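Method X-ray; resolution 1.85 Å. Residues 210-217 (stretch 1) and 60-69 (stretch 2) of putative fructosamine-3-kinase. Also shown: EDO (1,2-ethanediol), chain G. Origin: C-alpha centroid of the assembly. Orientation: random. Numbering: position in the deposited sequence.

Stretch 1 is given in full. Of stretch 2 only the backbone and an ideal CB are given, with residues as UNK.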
# COMPACT_ATOMS: atom_id res chain seq x y z
N ILE A 210 -7.15 1.14 2.56
CA ILE A 210 -7.58 -0.05 1.79
C ILE A 210 -6.50 -0.46 0.80
O ILE A 210 -5.52 0.28 0.57
CB ILE A 210 -8.92 0.20 1.07
CG1 ILE A 210 -8.81 1.38 0.10
CG2 ILE A 210 -10.09 0.35 2.06
CD1 ILE A 210 -9.92 1.45 -0.97
N ASP A 211 -6.65 -1.67 0.25
CA ASP A 211 -5.77 -2.16 -0.78
C ASP A 211 -4.27 -2.15 -0.39
O ASP A 211 -3.42 -1.70 -1.15
CB ASP A 211 -6.02 -1.37 -2.07
CG ASP A 211 -7.47 -1.47 -2.55
OD1 ASP A 211 -8.19 -2.46 -2.24
OD2 ASP A 211 -7.87 -0.53 -3.24
N PRO A 212 -3.93 -2.71 0.77
CA PRO A 212 -2.54 -2.68 1.20
C PRO A 212 -1.62 -3.60 0.41
O PRO A 212 -2.06 -4.62 -0.15
CB PRO A 212 -2.60 -3.21 2.65
CG PRO A 212 -3.72 -4.18 2.61
CD PRO A 212 -4.76 -3.45 1.75
N ALA A 213 -0.34 -3.24 0.38
CA ALA A 213 0.75 -4.12 -0.07
C ALA A 213 1.69 -4.21 1.16
O ALA A 213 2.83 -3.73 1.17
CB ALA A 213 1.45 -3.55 -1.32
N ALA A 214 1.15 -4.79 2.23
CA ALA A 214 1.69 -4.60 3.57
C ALA A 214 3.00 -5.35 3.77
O ALA A 214 3.17 -6.49 3.32
CB ALA A 214 0.65 -4.99 4.66
N HIS A 215 3.94 -4.70 4.46
CA HIS A 215 5.18 -5.35 4.82
C HIS A 215 5.93 -4.53 5.84
O HIS A 215 5.52 -3.40 6.17
CB HIS A 215 6.06 -5.58 3.57
CG HIS A 215 6.41 -4.33 2.80
ND1 HIS A 215 5.52 -3.73 1.93
CD2 HIS A 215 7.54 -3.59 2.73
CE1 HIS A 215 6.09 -2.69 1.36
NE2 HIS A 215 7.32 -2.58 1.81
N GLY A 216 7.02 -5.12 6.35
CA GLY A 216 8.01 -4.38 7.14
C GLY A 216 8.79 -3.48 6.21
O GLY A 216 9.45 -3.95 5.29
N GLY A 217 8.70 -2.18 6.46
CA GLY A 217 9.26 -1.16 5.55
C GLY A 217 9.67 0.04 6.35
O GLY A 217 9.49 0.07 7.58
N UNK A 60 -1.86 -12.44 0.01
CA UNK A 60 -1.00 -11.32 0.41
C UNK A 60 -1.82 -10.20 1.05
O UNK A 60 -1.40 -9.58 2.06
CB UNK A 60 -0.23 -10.78 -0.80
N UNK A 61 -2.98 -9.91 0.47
CA UNK A 61 -3.86 -8.89 1.00
C UNK A 61 -4.54 -9.37 2.32
O UNK A 61 -4.58 -8.61 3.27
CB UNK A 61 -4.91 -8.52 -0.05
N UNK A 62 -5.06 -10.60 2.34
CA UNK A 62 -5.75 -11.11 3.56
C UNK A 62 -4.76 -11.12 4.75
O UNK A 62 -5.10 -10.66 5.87
CB UNK A 62 -6.31 -12.52 3.32
N UNK A 63 -3.57 -11.66 4.52
CA UNK A 63 -2.55 -11.74 5.58
C UNK A 63 -2.05 -10.36 5.93
O UNK A 63 -1.79 -10.04 7.11
CB UNK A 63 -1.38 -12.63 5.15
N UNK A 64 -1.89 -9.50 4.92
CA UNK A 64 -1.41 -8.15 5.14
C UNK A 64 -2.42 -7.33 5.94
O UNK A 64 -2.04 -6.61 6.84
CB UNK A 64 -1.11 -7.47 3.80
N UNK A 65 -3.71 -7.49 5.63
CA UNK A 65 -4.75 -6.81 6.40
C UNK A 65 -4.75 -7.27 7.87
O UNK A 65 -4.86 -6.44 8.79
CB UNK A 65 -6.12 -7.06 5.77
N UNK A 66 -4.60 -8.58 8.09
CA UNK A 66 -4.60 -9.12 9.45
C UNK A 66 -3.43 -8.59 10.24
O UNK A 66 -3.54 -8.22 11.40
CB UNK A 66 -4.56 -10.65 9.43
N UNK A 67 -2.27 -8.57 9.60
CA UNK A 67 -1.04 -8.18 10.24
C UNK A 67 -0.99 -6.68 10.50
O UNK A 67 -0.57 -6.22 11.56
CB UNK A 67 0.15 -8.61 9.38
N UNK A 68 -1.43 -5.89 9.54
CA UNK A 68 -1.40 -4.46 9.66
C UNK A 68 -2.45 -3.93 10.63
O UNK A 68 -2.28 -2.83 11.21
CB UNK A 68 -1.59 -3.83 8.28
N UNK A 69 -3.48 -4.72 10.90
CA UNK A 69 -4.66 -4.26 11.61
C UNK A 69 -4.58 -4.34 13.13
O UNK A 69 -5.53 -4.01 13.79
CB UNK A 69 -5.87 -5.07 11.14
C1 EDO G . -6.78 -8.13 -4.97
O1 EDO G . -6.58 -6.72 -4.93
C2 EDO G . -5.56 -8.79 -4.41
O2 EDO G . -5.57 -8.45 -3.05

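Positions 60 to 68 have helical backbone angles, and the helix starts earlier in the chain. One side of it lies along stretch 1 from Asp 211 to Gly 216.

Position 60 sends its CA-to-CB bond sideways, and nothing of stretch 1 lies within 5.5 Å of the CB. Many side chains would fit. It is Ala 60, whose main chain does the work: its O accepts from water 1 (2.9 Å), which also accepts from Ala 214 N (2.9 Å).

Position 61 also points sideways, with its CB 4.8 Å from Pro 212 O. A long side chain could reach the start of the loop. The backbone N of Asp 211 is a donor there, but the Asp 211 carboxylate is also near. The ethanediol hydroxyls offer further polar partners. Gln, Glu, Lys or Arg would all be reasonable. It is Glu 61, extended with chi1 and chi2 both t. Its OE2 lies 3.8 Å from Pro 212 CD and 4.1 Å from Asp 211 OD1, a pair of like charges. Water 2 bridges the acid to the main chain: it donates to Glu 61 OE2 (2.6 Å) and accepts from Asp 211 N (2.8 Å). Glu 61 OE1 takes a very short hydrogen bond from EDO O2 (2.5 Å). Water 3 links Glu 61 OE1, by a weak bond of 2.9 Å, to Pro 212 O at 3.0 Å.

Position 62 points away and position 63 is out of reach, so stretch 1 sets no demand on either. They are Ala 62 and Leu 63.

Position 64 points toward stretch 1 at close range. Its ideal CB would be 3.2 Å from Ala 214 CB, which is tight, and 2.8 Å from the O of position 60, a clash. Glycine is strongly favoured. Gly 64 lets Ala 214 CB come to 3.8 Å from Gly 64 CA.

Position 65 points sideways, with its CB 4.9 Å from Pro 212 CG. An apolar side chain of medium length could bend onto the proline ring; Leu, Ile or Met would suit. It is Leu 65 (chi1 m, chi2 t), with CD2 3.7 Å from Pro 212 CG.

Position 66 is out of reach and could be polar. It is Asp 66.

Position 67 points toward stretch 1, but nothing lies within 5.5 Å of its CB. Only a large side chain, such as Trp, Phe, Tyr or Met, would bridge the gap to Ala 214 and the main chain beyond. It is Trp 67, chi1 t. Its CH2 is 3.5 Å from both His 215 C and Gly 216 N, and Ala 214 CB meets the ring edge, 4.3 Å from CE3.

Position 68 points toward Ala 214 CB, 4.4 Å from its own CB. Leu, Ile, Val or Met would suit. Leu 68 puts CD2 4.0 Å from Pro 212 CB and 4.1 Å from Ala 214 CB.

Position 69 is out of reach. A CB would clash with the O of position 65 (2.9 Å), favouring glycine. It is Gly 69.

Stretch 2 60-69: AEALGLDWLG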
# COMPACT_ATOMS: atom_id res chain seq x y z
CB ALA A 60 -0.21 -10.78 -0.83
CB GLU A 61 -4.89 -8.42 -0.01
CG GLU A 61 -5.67 -7.18 0.55
CD GLU A 61 -6.59 -6.47 -0.39
OE1 GLU A 61 -6.53 -6.67 -1.61
OE2 GLU A 61 -7.41 -5.67 0.12
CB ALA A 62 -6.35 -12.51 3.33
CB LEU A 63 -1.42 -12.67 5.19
CG LEU A 63 -1.78 -14.18 5.01
CD1 LEU A 63 -0.51 -15.03 4.87
CD2 LEU A 63 -2.63 -14.70 6.16
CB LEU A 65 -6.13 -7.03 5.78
CG LEU A 65 -6.51 -6.27 4.51
CD1 LEU A 65 -7.77 -6.85 3.82
CD2 LEU A 65 -6.65 -4.75 4.77
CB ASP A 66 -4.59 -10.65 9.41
CG ASP A 66 -4.46 -11.28 10.79
OD1 ASP A 66 -5.41 -11.20 11.57
OD2 ASP A 66 -3.41 -11.86 11.07
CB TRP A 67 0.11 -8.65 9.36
CG TRP A 67 1.51 -8.35 9.87
CD1 TRP A 67 2.19 -9.02 10.84
CD2 TRP A 67 2.42 -7.37 9.34
NE1 TRP A 67 3.46 -8.48 11.00
CE2 TRP A 67 3.63 -7.48 10.07
CE3 TRP A 67 2.33 -6.42 8.32
CZ2 TRP A 67 4.74 -6.67 9.80
CZ3 TRP A 67 3.42 -5.61 8.07
CH2 TRP A 67 4.61 -5.76 8.79
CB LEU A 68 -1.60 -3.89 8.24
CG LEU A 68 -1.23 -2.49 7.88
CD1 LEU A 68 0.32 -2.30 8.01
CD2 LEU A 68 -1.78 -2.26 6.44
O HOH W 1 -1.08 -6.68 1.92
O HOH W 2 -8.67 -3.55 0.89
O HOH W 3 -4.26 -4.94 -2.22
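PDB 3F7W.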